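Local coordinates for protein beta-xylosidase (Uncultured organism, PDB 4MLG) that probably hydrolyses beta-1,4-linked xylo-oligosaccharides, removing xylose units one at a time from their non-reducing ends, at residues V53-D58 with T65-V70; A89-K94 with G145-Y150; K94-F99 with D191-A196; G215-R220 with G241-I246; I264-V269 with P318-A323. One frame throughout, in Å; residues are numbered along the deposited sequence.

Contact 1 of 5, residues V53-D58 with T65-V70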
# COMPACT_ATOMS: atom_id res chain seq x y z
N VAL A 53 1.08 -17.06 -22.53
CA VAL A 53 0.67 -16.24 -23.66
C VAL A 53 0.31 -17.11 -24.86
O VAL A 53 1.15 -17.87 -25.36
CB VAL A 53 1.75 -15.22 -24.07
CG1 VAL A 53 1.39 -14.55 -25.38
CG2 VAL A 53 1.94 -14.18 -22.98
N PHE A 54 -0.92 -16.99 -25.33
CA PHE A 54 -1.38 -17.76 -26.48
C PHE A 54 -1.60 -16.87 -27.70
O PHE A 54 -1.98 -15.71 -27.57
CB PHE A 54 -2.67 -18.52 -26.14
CG PHE A 54 -2.54 -19.45 -24.97
CD1 PHE A 54 -2.02 -20.72 -25.14
CD2 PHE A 54 -2.93 -19.05 -23.70
CE1 PHE A 54 -1.90 -21.59 -24.06
CE2 PHE A 54 -2.81 -19.91 -22.62
CZ PHE A 54 -2.29 -21.18 -22.81
N SER A 55 -1.35 -17.43 -28.88
CA SER A 55 -1.53 -16.68 -30.13
C SER A 55 -2.20 -17.54 -31.20
O SER A 55 -1.99 -18.75 -31.26
CB SER A 55 -0.19 -16.15 -30.64
OG SER A 55 0.72 -17.20 -30.89
N MET A 56 -3.00 -16.90 -32.05
CA MET A 56 -3.70 -17.60 -33.12
C MET A 56 -3.54 -16.86 -34.44
O MET A 56 -3.24 -15.67 -34.47
CB MET A 56 -5.18 -17.74 -32.79
CG MET A 56 -5.47 -18.27 -31.40
SD MET A 56 -7.24 -18.44 -31.07
CE MET A 56 -7.67 -19.72 -32.24
N ASP A 57 -3.75 -17.58 -35.54
CA ASP A 57 -3.78 -16.97 -36.87
C ASP A 57 -5.21 -16.97 -37.39
O ASP A 57 -5.59 -16.11 -38.19
CB ASP A 57 -2.86 -17.72 -37.83
CG ASP A 57 -1.40 -17.34 -37.65
OD1 ASP A 57 -1.12 -16.15 -37.40
OD2 ASP A 57 -0.54 -18.24 -37.75
N ASP A 58 -6.00 -17.94 -36.94
CA ASP A 58 -7.40 -18.04 -37.30
C ASP A 58 -8.22 -18.47 -36.08
O ASP A 58 -8.01 -19.55 -35.53
CB ASP A 58 -7.59 -19.05 -38.44
CG ASP A 58 -9.03 -19.15 -38.90
OD1 ASP A 58 -9.74 -18.12 -38.85
OD2 ASP A 58 -9.45 -20.25 -39.30
N THR A 65 -1.22 -21.59 -30.35
CA THR A 65 0.18 -21.72 -29.95
C THR A 65 0.43 -21.23 -28.53
O THR A 65 0.13 -20.09 -28.19
CB THR A 65 1.11 -20.96 -30.92
OG1 THR A 65 1.06 -21.57 -32.22
CG2 THR A 65 2.55 -20.98 -30.41
N ASP A 66 0.98 -22.11 -27.69
CA ASP A 66 1.36 -21.75 -26.33
C ASP A 66 2.81 -21.25 -26.33
O ASP A 66 3.73 -21.99 -26.68
CB ASP A 66 1.22 -22.95 -25.39
CG ASP A 66 1.29 -22.57 -23.92
OD1 ASP A 66 1.87 -21.51 -23.59
OD2 ASP A 66 0.76 -23.33 -23.09
N HIS A 67 3.00 -19.99 -25.94
CA HIS A 67 4.34 -19.42 -25.89
C HIS A 67 5.02 -19.70 -24.55
O HIS A 67 6.17 -19.31 -24.34
CB HIS A 67 4.29 -17.91 -26.16
CG HIS A 67 3.83 -17.56 -27.54
ND1 HIS A 67 4.69 -17.53 -28.62
CD2 HIS A 67 2.61 -17.22 -28.02
CE1 HIS A 67 4.02 -17.20 -29.70
NE2 HIS A 67 2.75 -17.00 -29.37
N GLY A 68 4.30 -20.36 -23.65
CA GLY A 68 4.84 -20.73 -22.36
C GLY A 68 4.70 -19.63 -21.32
O GLY A 68 4.04 -18.62 -21.55
N VAL A 69 5.33 -19.84 -20.17
CA VAL A 69 5.30 -18.86 -19.08
C VAL A 69 6.13 -17.62 -19.43
O VAL A 69 7.27 -17.73 -19.88
CB VAL A 69 5.82 -19.47 -17.77
CG1 VAL A 69 5.86 -18.43 -16.66
CG2 VAL A 69 4.96 -20.66 -17.36
N VAL A 70 5.54 -16.45 -19.22
CA VAL A 70 6.22 -15.19 -19.51
C VAL A 70 6.42 -14.37 -18.24
O VAL A 70 7.14 -13.36 -18.25
CB VAL A 70 5.43 -14.34 -20.52
CG1 VAL A 70 5.40 -15.02 -21.88
CG2 VAL A 70 4.02 -14.10 -20.00
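Val53 to Ser55 and Thr65 to His67 pair as the two strands of a beta hairpin in one antiparallel blade of the propeller. Ser55 and Thr65 form a hydrogen-bonded pair, and His67 N donates to Val53 O at 2.9 Å. On the face carrying Ser55, the imidazole of His67 leans back across the neighbouring strand. Its CG stands anti to the carbonyl carbon (chi1 -65°), and NE2 meets Ser55 OG in a hydrogen bond that either group could donate, its modelled length of 2.5 Å probably short of the true one. The serine meets the ring at its edge, CB lying in the ring plane. Thr65 CG2 sits above one face of the same imidazole, toward the rim. Phe54 and Asp66 share the other face of the sheet; Phe54 CE1 lies 3.3 Å from Asp66 OD2, ring and carboxylate turned 51° apart. Farther along, Val53 CG2 meets Val70 CG2 at 3.6 Å, the two side chains crossing at about a right angle. Asp66 closes an Asx turn, its OD1 accepting from Gly68 N at 2.7 Å.

Contact 2 of 5, residues A89-K94 with G145-Y150; sequences AFRNGK and GEYYMY
The hydroxyl of Tyr147 donates to the carbonyl oxygen of Phe90, OH to O 2.5 Å, a modelled length too short to be taken literally at this resolution. The bond joins two blades of the beta-propeller: Phe90 lies next to the end of strand 81-91, in a hairpin that reverses through a type I' turn from Arg91 to Lys94, whereas Tyr147 opens the strand 147-151 in the blade that follows along the chain. The phenol ring is lined by both neighbours of Phe90. Ala89 CB lies at the ring edge, 4.0 Å from CD1, and Arg91 passes over a face. With CG anti to the backbone N (chi1 -171°) and the arginine chain extended as far as NE, the two side chains lie alongside each other, pointing opposite ways, and CD makes a CH-pi contact 3.9 Å from the ring centroid. Beyond it the guanidinium remains nearly parallel to the ring, 18° between the planes, with NH1 3.4 Å from Tyr147 CD2. Arg91 also touches Glu190 and Met192 of a loop from farther along the chain. Near the guanidinium plane, at its edge, Glu146 OE1 stands 4.0 Å from Arg91 NH2, opposite charges too far apart for a salt bridge.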
# COMPACT_ATOMS: atom_id res chain seq x y z
N ALA A 89 -0.67 -3.59 -23.39
CA ALA A 89 -0.79 -2.49 -24.34
C ALA A 89 0.51 -2.27 -25.10
O ALA A 89 1.60 -2.46 -24.56
CB ALA A 89 -1.20 -1.22 -23.63
N PHE A 90 0.40 -1.86 -26.36
CA PHE A 90 1.57 -1.60 -27.19
C PHE A 90 1.79 -0.10 -27.37
O PHE A 90 0.94 0.60 -27.90
CB PHE A 90 1.42 -2.28 -28.55
CG PHE A 90 2.57 -2.01 -29.49
CD1 PHE A 90 3.81 -2.57 -29.26
CD2 PHE A 90 2.40 -1.19 -30.59
CE1 PHE A 90 4.87 -2.33 -30.12
CE2 PHE A 90 3.45 -0.94 -31.46
CZ PHE A 90 4.69 -1.51 -31.22
N ARG A 91 2.95 0.37 -26.93
CA ARG A 91 3.31 1.78 -27.07
C ARG A 91 4.83 1.95 -27.07
O ARG A 91 5.54 1.21 -26.39
CB ARG A 91 2.69 2.61 -25.95
CG ARG A 91 2.83 4.12 -26.13
CD ARG A 91 2.12 4.87 -25.01
NE ARG A 91 2.05 6.31 -25.27
CZ ARG A 91 1.39 7.17 -24.50
NH1 ARG A 91 0.74 6.75 -23.43
NH2 ARG A 91 1.38 8.46 -24.82
N ASN A 92 5.31 2.91 -27.86
CA ASN A 92 6.73 3.22 -27.94
C ASN A 92 7.57 2.05 -28.43
O ASN A 92 8.74 1.91 -28.07
CB ASN A 92 7.26 3.73 -26.60
CG ASN A 92 6.43 4.86 -26.03
OD1 ASN A 92 6.05 5.79 -26.75
ND2 ASN A 92 6.14 4.79 -24.74
N GLY A 93 6.96 1.19 -29.25
CA GLY A 93 7.65 0.02 -29.78
C GLY A 93 7.82 -1.09 -28.76
O GLY A 93 8.50 -2.08 -29.02
N LYS A 94 7.19 -0.94 -27.60
CA LYS A 94 7.28 -1.96 -26.56
C LYS A 94 5.90 -2.39 -26.06
O LYS A 94 4.90 -1.70 -26.27
CB LYS A 94 8.13 -1.46 -25.39
CG LYS A 94 9.60 -1.25 -25.75
CD LYS A 94 10.40 -0.75 -24.55
CE LYS A 94 9.91 0.61 -24.09
NZ LYS A 94 10.04 1.64 -25.16
N GLY A 145 -4.74 9.46 -28.73
CA GLY A 145 -3.31 9.23 -28.67
C GLY A 145 -2.84 8.79 -27.30
O GLY A 145 -1.72 8.29 -27.14
N GLU A 146 -3.70 8.96 -26.30
CA GLU A 146 -3.36 8.59 -24.93
C GLU A 146 -3.78 7.16 -24.62
O GLU A 146 -4.55 6.54 -25.36
CB GLU A 146 -4.02 9.55 -23.94
CG GLU A 146 -3.71 11.02 -24.18
CD GLU A 146 -2.27 11.38 -23.86
OE1 GLU A 146 -1.59 10.60 -23.17
OE2 GLU A 146 -1.82 12.46 -24.30
N TYR A 147 -3.26 6.63 -23.51
CA TYR A 147 -3.61 5.28 -23.06
C TYR A 147 -4.27 5.35 -21.69
O TYR A 147 -3.72 5.93 -20.76
CB TYR A 147 -2.36 4.39 -23.01
CG TYR A 147 -1.87 3.92 -24.36
CD1 TYR A 147 -1.88 2.57 -24.69
CD2 TYR A 147 -1.41 4.82 -25.31
CE1 TYR A 147 -1.43 2.13 -25.93
CE2 TYR A 147 -0.96 4.39 -26.55
CZ TYR A 147 -0.97 3.05 -26.85
OH TYR A 147 -0.52 2.62 -28.08
N TYR A 148 -5.45 4.75 -21.57
CA TYR A 148 -6.22 4.81 -20.34
C TYR A 148 -6.32 3.45 -19.65
O TYR A 148 -6.46 2.42 -20.31
CB TYR A 148 -7.62 5.37 -20.61
CG TYR A 148 -7.62 6.77 -21.20
CD1 TYR A 148 -7.72 7.88 -20.38
CD2 TYR A 148 -7.53 6.97 -22.57
CE1 TYR A 148 -7.72 9.16 -20.91
CE2 TYR A 148 -7.54 8.24 -23.11
CZ TYR A 148 -7.63 9.33 -22.27
OH TYR A 148 -7.64 10.60 -22.81
N MET A 149 -6.25 3.45 -18.32
CA MET A 149 -6.43 2.23 -17.54
C MET A 149 -7.79 2.22 -16.85
O MET A 149 -8.16 3.19 -16.19
CB MET A 149 -5.33 2.06 -16.49
CG MET A 149 -5.60 0.94 -15.50
SD MET A 149 -4.45 0.83 -14.11
CE MET A 149 -2.98 0.21 -14.94
N TYR A 150 -8.52 1.12 -17.01
CA TYR A 150 -9.77 0.93 -16.29
C TYR A 150 -9.61 -0.23 -15.32
O TYR A 150 -9.30 -1.35 -15.73
CB TYR A 150 -10.92 0.66 -17.27
CG TYR A 150 -11.13 1.77 -18.27
CD1 TYR A 150 -12.03 2.80 -18.01
CD2 TYR A 150 -10.43 1.79 -19.47
CE1 TYR A 150 -12.22 3.82 -18.92
CE2 TYR A 150 -10.62 2.81 -20.38
CZ TYR A 150 -11.51 3.82 -20.10
OH TYR A 150 -11.69 4.83 -21.02

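Contact 3 of 5, residues K94-F99 with D191-A196; sequences KYYMYF and DMLEFA
Tyr96, on the strand 94-102 of a four-stranded antiparallel propeller blade, offers a ring face to Met192, which lies in the loop between strands 184-188 and 200-205. Met192 CB stands over the ring centre in a CH-pi contact, 3.4 Å from the centroid and 5° off the normal. The methionine chain bends at chi2 and chi3, and its SD makes an oblique Met-aromatic contact 5.4 Å from the same centroid. The Tyr96 ring also reaches the loop on either side of Met192 in sequence, with CE1 3.4 Å from Asp191 O and 4.2 Å from Leu193 CD2. An alanine at Tyr96 would probably leave Met192 CB and Leu193 CD2 without the ring they pack on, opening a gap between strand and loop. Two residues on, Tyr98 points the same way and reaches the loop with its hydroxyl. Its side chain crosses that of Met192 at about a right angle, CZ 4.1 Å from the methionine CE, and Tyr98 OH donates a weak hydrogen bond to Met192 O at 2.7 Å.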
# COMPACT_ATOMS: atom_id res chain seq x y z
N LYS A 94 7.19 -0.94 -27.60
CA LYS A 94 7.28 -1.96 -26.56
C LYS A 94 5.90 -2.39 -26.06
O LYS A 94 4.90 -1.70 -26.27
CB LYS A 94 8.13 -1.46 -25.39
CG LYS A 94 9.60 -1.25 -25.75
CD LYS A 94 10.40 -0.75 -24.55
CE LYS A 94 9.91 0.61 -24.09
NZ LYS A 94 10.04 1.64 -25.16
N TYR A 95 5.85 -3.54 -25.39
CA TYR A 95 4.60 -4.07 -24.86
C TYR A 95 4.58 -4.01 -23.34
O TYR A 95 5.45 -4.58 -22.67
CB TYR A 95 4.39 -5.51 -25.34
CG TYR A 95 4.22 -5.65 -26.84
CD1 TYR A 95 2.96 -5.75 -27.41
CD2 TYR A 95 5.32 -5.67 -27.68
CE1 TYR A 95 2.79 -5.87 -28.78
CE2 TYR A 95 5.17 -5.79 -29.05
CZ TYR A 95 3.91 -5.89 -29.60
OH TYR A 95 3.76 -6.01 -30.96
N TYR A 96 3.60 -3.30 -22.80
CA TYR A 96 3.49 -3.11 -21.36
C TYR A 96 2.40 -3.99 -20.76
O TYR A 96 1.22 -3.81 -21.05
CB TYR A 96 3.20 -1.64 -21.04
CG TYR A 96 4.31 -0.70 -21.45
CD1 TYR A 96 5.32 -0.35 -20.57
CD2 TYR A 96 4.34 -0.15 -22.73
CE1 TYR A 96 6.34 0.51 -20.94
CE2 TYR A 96 5.35 0.72 -23.11
CZ TYR A 96 6.34 1.04 -22.22
OH TYR A 96 7.35 1.90 -22.59
N MET A 97 2.80 -4.95 -19.93
CA MET A 97 1.85 -5.81 -19.25
C MET A 97 1.49 -5.25 -17.88
O MET A 97 2.37 -4.99 -17.06
CB MET A 97 2.41 -7.23 -19.10
CG MET A 97 1.54 -8.14 -18.25
SD MET A 97 2.20 -9.80 -18.09
CE MET A 97 2.14 -10.36 -19.79
N TYR A 98 0.20 -5.07 -17.64
CA TYR A 98 -0.27 -4.56 -16.35
C TYR A 98 -0.95 -5.66 -15.55
O TYR A 98 -2.04 -6.11 -15.89
CB TYR A 98 -1.21 -3.37 -16.56
CG TYR A 98 -0.53 -2.16 -17.16
CD1 TYR A 98 -0.08 -1.13 -16.36
CD2 TYR A 98 -0.33 -2.06 -18.53
CE1 TYR A 98 0.54 -0.02 -16.90
CE2 TYR A 98 0.29 -0.95 -19.08
CZ TYR A 98 0.72 0.06 -18.26
OH TYR A 98 1.34 1.16 -18.80
N PHE A 99 -0.29 -6.08 -14.47
CA PHE A 99 -0.78 -7.18 -13.66
C PHE A 99 -1.16 -6.73 -12.25
O PHE A 99 -0.48 -5.90 -11.65
CB PHE A 99 0.27 -8.29 -13.58
CG PHE A 99 1.59 -7.84 -13.01
CD1 PHE A 99 1.84 -7.93 -11.65
CD2 PHE A 99 2.58 -7.34 -13.83
CE1 PHE A 99 3.05 -7.52 -11.12
CE2 PHE A 99 3.80 -6.93 -13.31
CZ PHE A 99 4.03 -7.02 -11.95
N ASP A 191 5.60 7.11 -20.70
CA ASP A 191 6.53 6.01 -20.45
C ASP A 191 5.82 4.77 -19.93
O ASP A 191 6.43 3.71 -19.75
CB ASP A 191 7.67 6.44 -19.51
CG ASP A 191 7.20 6.68 -18.09
OD1 ASP A 191 5.99 6.89 -17.89
OD2 ASP A 191 8.04 6.67 -17.17
N MET A 192 4.52 4.91 -19.67
CA MET A 192 3.65 3.79 -19.30
C MET A 192 4.05 3.10 -18.00
O MET A 192 3.72 1.93 -17.79
CB MET A 192 3.56 2.78 -20.44
CG MET A 192 3.04 3.35 -21.75
SD MET A 192 1.30 3.82 -21.67
CE MET A 192 0.51 2.22 -21.78
N LEU A 193 4.76 3.81 -17.14
CA LEU A 193 5.22 3.24 -15.88
C LEU A 193 4.42 3.76 -14.69
O LEU A 193 4.34 3.11 -13.65
CB LEU A 193 6.71 3.52 -15.67
CG LEU A 193 7.66 2.99 -16.74
CD1 LEU A 193 9.10 3.27 -16.37
CD2 LEU A 193 7.43 1.50 -16.98
N GLU A 194 3.84 4.95 -14.84
CA GLU A 194 3.08 5.57 -13.76
C GLU A 194 1.81 6.23 -14.27
O GLU A 194 1.61 6.37 -15.48
CB GLU A 194 3.93 6.61 -13.02
CG GLU A 194 5.16 6.06 -12.32
CD GLU A 194 4.82 5.14 -11.16
OE1 GLU A 194 3.67 5.18 -10.68
OE2 GLU A 194 5.71 4.38 -10.72
N PHE A 195 0.94 6.62 -13.34
CA PHE A 195 -0.27 7.36 -13.68
C PHE A 195 0.10 8.79 -14.04
O PHE A 195 1.06 9.34 -13.50
CB PHE A 195 -1.25 7.36 -12.50
CG PHE A 195 -1.79 6.00 -12.15
CD1 PHE A 195 -1.75 4.96 -13.06
CD2 PHE A 195 -2.35 5.77 -10.90
CE1 PHE A 195 -2.25 3.70 -12.73
CE2 PHE A 195 -2.86 4.52 -10.57
CZ PHE A 195 -2.81 3.49 -11.48
N ALA A 196 -0.65 9.39 -14.96
CA ALA A 196 -0.41 10.77 -15.35
C ALA A 196 -1.27 11.72 -14.53
O ALA A 196 -1.02 12.92 -14.46
CB ALA A 196 -0.69 10.96 -16.84

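Contact 4 of 5, residues G215-R220 with G241-I246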
# COMPACT_ATOMS: atom_id res chain seq x y z
N GLY A 215 -28.10 -1.97 -4.81
CA GLY A 215 -29.03 -3.09 -4.82
C GLY A 215 -29.22 -3.66 -6.21
O GLY A 215 -29.56 -4.83 -6.37
N ASP A 216 -29.00 -2.83 -7.22
CA ASP A 216 -29.17 -3.25 -8.61
C ASP A 216 -28.03 -4.17 -9.04
O ASP A 216 -27.26 -3.83 -9.94
CB ASP A 216 -29.24 -2.03 -9.53
CG ASP A 216 -29.89 -2.34 -10.86
OD1 ASP A 216 -29.96 -3.53 -11.24
OD2 ASP A 216 -30.33 -1.38 -11.54
N THR A 217 -27.94 -5.34 -8.41
CA THR A 217 -26.80 -6.24 -8.62
C THR A 217 -26.78 -6.90 -10.00
O THR A 217 -25.82 -7.60 -10.34
CB THR A 217 -26.75 -7.34 -7.54
OG1 THR A 217 -27.93 -8.15 -7.61
CG2 THR A 217 -26.63 -6.73 -6.16
N LYS A 218 -27.82 -6.67 -10.80
CA LYS A 218 -27.87 -7.23 -12.14
C LYS A 218 -27.27 -6.28 -13.18
O LYS A 218 -27.07 -6.66 -14.33
CB LYS A 218 -29.30 -7.62 -12.51
CG LYS A 218 -29.62 -9.09 -12.27
CD LYS A 218 -31.10 -9.39 -12.42
CE LYS A 218 -31.87 -9.09 -11.14
NZ LYS A 218 -33.27 -9.58 -11.21
N ARG A 219 -26.99 -5.05 -12.76
CA ARG A 219 -26.44 -4.04 -13.65
C ARG A 219 -25.23 -3.35 -13.03
O ARG A 219 -24.36 -2.85 -13.75
CB ARG A 219 -27.51 -3.00 -14.00
CG ARG A 219 -28.73 -3.58 -14.72
CD ARG A 219 -29.98 -2.79 -14.40
NE ARG A 219 -30.06 -1.53 -15.14
CZ ARG A 219 -30.89 -0.54 -14.84
NH1 ARG A 219 -31.70 -0.65 -13.80
NH2 ARG A 219 -30.90 0.57 -15.56
N ARG A 220 -25.17 -3.35 -11.70
CA ARG A 220 -24.08 -2.73 -10.95
C ARG A 220 -22.72 -3.34 -11.30
O ARG A 220 -22.61 -4.55 -11.49
CB ARG A 220 -24.35 -2.86 -9.45
CG ARG A 220 -23.12 -2.78 -8.56
CD ARG A 220 -23.03 -4.00 -7.66
NE ARG A 220 -22.94 -5.24 -8.43
CZ ARG A 220 -22.87 -6.45 -7.89
NH1 ARG A 220 -22.88 -6.60 -6.57
NH2 ARG A 220 -22.78 -7.52 -8.67
N GLY A 241 -20.64 -10.10 -11.27
CA GLY A 241 -20.32 -10.93 -10.13
C GLY A 241 -21.39 -11.92 -9.70
O GLY A 241 -21.55 -12.98 -10.31
N ASP A 242 -22.11 -11.58 -8.63
CA ASP A 242 -23.06 -12.50 -8.01
C ASP A 242 -24.34 -12.72 -8.82
O ASP A 242 -25.20 -13.49 -8.42
CB ASP A 242 -23.39 -12.05 -6.59
CG ASP A 242 -23.99 -10.66 -6.54
OD1 ASP A 242 -23.74 -9.87 -7.47
OD2 ASP A 242 -24.72 -10.36 -5.57
N THR A 243 -24.46 -12.03 -9.96
CA THR A 243 -25.56 -12.29 -10.88
C THR A 243 -25.03 -12.93 -12.16
O THR A 243 -25.80 -13.25 -13.06
CB THR A 243 -26.36 -11.02 -11.20
OG1 THR A 243 -25.47 -9.96 -11.55
CG2 THR A 243 -27.19 -10.60 -10.00
N HIS A 244 -23.71 -13.12 -12.21
CA HIS A 244 -23.06 -13.89 -13.26
C HIS A 244 -23.32 -13.37 -14.68
O HIS A 244 -23.47 -14.15 -15.61
CB HIS A 244 -23.46 -15.37 -13.17
CG HIS A 244 -23.44 -15.91 -11.77
ND1 HIS A 244 -24.44 -15.66 -10.85
CD2 HIS A 244 -22.55 -16.71 -11.14
CE1 HIS A 244 -24.16 -16.26 -9.72
NE2 HIS A 244 -23.01 -16.91 -9.86
N LEU A 245 -23.37 -12.05 -14.83
CA LEU A 245 -23.64 -11.44 -16.13
C LEU A 245 -22.45 -10.66 -16.66
O LEU A 245 -21.67 -10.11 -15.89
CB LEU A 245 -24.85 -10.51 -16.04
CG LEU A 245 -26.15 -11.05 -15.47
CD1 LEU A 245 -27.13 -9.91 -15.24
CD2 LEU A 245 -26.75 -12.09 -16.39
N ILE A 246 -22.33 -10.61 -17.98
CA ILE A 246 -21.42 -9.68 -18.63
C ILE A 246 -22.26 -8.61 -19.33
O ILE A 246 -22.79 -8.84 -20.42
CB ILE A 246 -20.50 -10.38 -19.65
CG1 ILE A 246 -19.57 -11.36 -18.93
CG2 ILE A 246 -19.66 -9.35 -20.41
CD1 ILE A 246 -18.54 -10.70 -18.05
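Arg220 and Asp242 form a salt bridge, NH2 to OD1 2.8 Å, although that nitrogen sits too close to another atom of the model for its place to be sure. The carboxylate oxygen lies at the guanidinium edge, near its plane, and the two flat groups are turned 34° apart. Thr217 CB sits over the centre of one face of the same guanidinium, 3.9 Å above it. A second bond runs from Thr243 OG1 to Thr217 O at 2.7 Å, the donor tilted 29° from the carbonyl plane. Chi1 of 49° places this hydroxyl between the backbone N and the carbonyl carbon of Thr243, where it is also hydrogen-bonded to Thr240 OG1. The methyl CG2 of Thr243 packs 3.7 Å from Lys218 CG and 3.5 Å from Thr217 OG1. A valine in place of Thr243 would probably leave Thr217 O without its side-chain donor and cost Thr240 OG1 one partner, Leu245 N remaining. Farther along the second segment, Leu245 CD1 lies 3.4 Å from Lys218 O. Both segments are essentially loops beside one propeller sheet: 215-220 leads into strand 223-230, while 241-246 connects strand 233-239, that strand's antiparallel neighbour, to strand 246-251, which begins at Ile246.

Contact 5 of 5, residues I264-V269 with P318-A323; sequences ILTPVV and PIKGTA
The backbones of 264-269 and 318-323 run side by side in the same direction, their end-to-end directions 9° apart, with a single bridge at Leu265 and Ile319. Ile319 N donates to Ile264 O at 2.6 Å, and Ile319 O in turn accepts from Thr266 N at 3.2 Å. Leu265 CD1 packs 4.0 Å from Ile319 CG2. Thr266 OG1 faces Gly321 N and accepts its hydrogen, but the modelled separation is too short to trust. Gly321 fits close against the opposite backbone, its CA 3.3 Å from Pro267 O and 3.7 Å from Val268 CG1; a CB here would run into the carbonyls of Thr266 and Pro267. Val269 CG2 then meets Thr322 CG2 at 3.6 Å, while the hydroxyl of Thr322 bonds to Asp290. Opposite Ile246, strand 258-265 carries an extra residue, Ile264 and Leu265 together making a classic beta bulge. The C-terminal tail is thus laid parallel to the end of strand 258-265, joining one propeller blade to the strand 283-290 of the next.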
# COMPACT_ATOMS: atom_id res chain seq x y z
N ILE A 264 -24.44 -8.88 -22.48
CA ILE A 264 -23.69 -9.55 -23.54
C ILE A 264 -23.69 -11.06 -23.32
O ILE A 264 -23.89 -11.83 -24.26
CB ILE A 264 -22.22 -9.06 -23.59
CG1 ILE A 264 -22.17 -7.54 -23.80
CG2 ILE A 264 -21.46 -9.76 -24.70
CD1 ILE A 264 -20.76 -7.01 -23.97
N LEU A 265 -23.48 -11.47 -22.07
CA LEU A 265 -23.37 -12.89 -21.74
C LEU A 265 -24.22 -13.28 -20.54
O LEU A 265 -24.08 -12.72 -19.45
CB LEU A 265 -21.90 -13.26 -21.49
CG LEU A 265 -21.59 -14.75 -21.35
CD1 LEU A 265 -21.88 -15.47 -22.66
CD2 LEU A 265 -20.15 -14.97 -20.92
N THR A 266 -25.10 -14.26 -20.75
CA THR A 266 -25.90 -14.84 -19.67
C THR A 266 -24.99 -15.72 -18.80
O THR A 266 -23.89 -16.05 -19.22
CB THR A 266 -27.06 -15.67 -20.25
OG1 THR A 266 -26.53 -16.71 -21.08
CG2 THR A 266 -27.99 -14.79 -21.08
N PRO A 267 -25.45 -16.08 -17.58
CA PRO A 267 -24.63 -16.90 -16.68
C PRO A 267 -24.01 -18.14 -17.32
O PRO A 267 -24.65 -18.80 -18.14
CB PRO A 267 -25.63 -17.32 -15.60
CG PRO A 267 -26.55 -16.16 -15.51
CD PRO A 267 -26.68 -15.63 -16.92
N VAL A 268 -22.78 -18.45 -16.93
CA VAL A 268 -22.06 -19.60 -17.46
C VAL A 268 -21.78 -20.61 -16.35
O VAL A 268 -22.02 -20.33 -15.17
CB VAL A 268 -20.72 -19.20 -18.10
CG1 VAL A 268 -20.95 -18.22 -19.24
CG2 VAL A 268 -19.80 -18.60 -17.04
N VAL A 269 -21.28 -21.78 -16.73
CA VAL A 269 -20.90 -22.79 -15.74
C VAL A 269 -19.71 -22.27 -14.94
O VAL A 269 -18.62 -22.06 -15.47
CB VAL A 269 -20.53 -24.13 -16.40
CG1 VAL A 269 -19.92 -25.07 -15.38
CG2 VAL A 269 -21.77 -24.75 -17.03
N PRO A 318 -27.22 -10.49 -27.59
CA PRO A 318 -26.90 -11.26 -26.38
C PRO A 318 -26.42 -12.67 -26.69
O PRO A 318 -26.97 -13.32 -27.58
CB PRO A 318 -28.23 -11.29 -25.62
CG PRO A 318 -29.27 -11.01 -26.65
CD PRO A 318 -28.63 -10.08 -27.62
N ILE A 319 -25.40 -13.13 -25.98
CA ILE A 319 -24.86 -14.47 -26.18
C ILE A 319 -25.22 -15.37 -25.00
O ILE A 319 -25.10 -14.98 -23.84
CB ILE A 319 -23.33 -14.45 -26.37
CG1 ILE A 319 -22.97 -13.62 -27.60
CG2 ILE A 319 -22.79 -15.86 -26.51
CD1 ILE A 319 -21.48 -13.57 -27.89
N LYS A 320 -25.67 -16.59 -25.30
CA LYS A 320 -26.10 -17.52 -24.27
C LYS A 320 -24.92 -18.13 -23.52
O LYS A 320 -24.01 -18.71 -24.13
CB LYS A 320 -26.96 -18.63 -24.89
CG LYS A 320 -27.70 -19.49 -23.88
CD LYS A 320 -28.76 -18.69 -23.13
CE LYS A 320 -29.73 -19.60 -22.38
NZ LYS A 320 -29.04 -20.47 -21.38
N GLY A 321 -24.92 -17.99 -22.20
CA GLY A 321 -23.94 -18.65 -21.36
C GLY A 321 -24.30 -20.12 -21.24
O GLY A 321 -25.44 -20.51 -21.51
N THR A 322 -23.34 -20.94 -20.84
CA THR A 322 -23.54 -22.38 -20.77
C THR A 322 -24.66 -22.76 -19.80
O THR A 322 -25.51 -23.60 -20.12
CB THR A 322 -22.26 -23.13 -20.37
OG1 THR A 322 -21.16 -22.65 -21.16
CG2 THR A 322 -22.42 -24.62 -20.59
N ALA A 323 -24.66 -22.14 -18.63
CA ALA A 323 -25.68 -22.41 -17.62
C ALA A 323 -27.03 -21.83 -18.04
O ALA A 323 -27.92 -22.56 -18.48
CB ALA A 323 -25.26 -21.85 -16.27

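Overall arrangement
From the N terminus, contact 1 closes a short hairpin within one sheet, and Val70 then packs against Met97 of contact 3. Contacts 2 and 3 cross: both start on the hairpin of strands 81-91 and 94-102 and share Lys94, but one reaches strand 147-151 and the other the loop after strand 184-188, so successive blades are tied twice. Contact 4 lies on the opposite side of the chain's centre and closes around the 20 residues that hold the hairpin of strands 223-230 and 233-239. Contact 5 follows, bringing in the C-terminal tail and meeting contact 4 where Ile246 pairs with Ile264 and Leu265. The calcium ion, bound by Asp85 and His274, lies about 10 Å from the Tyr98 side chain.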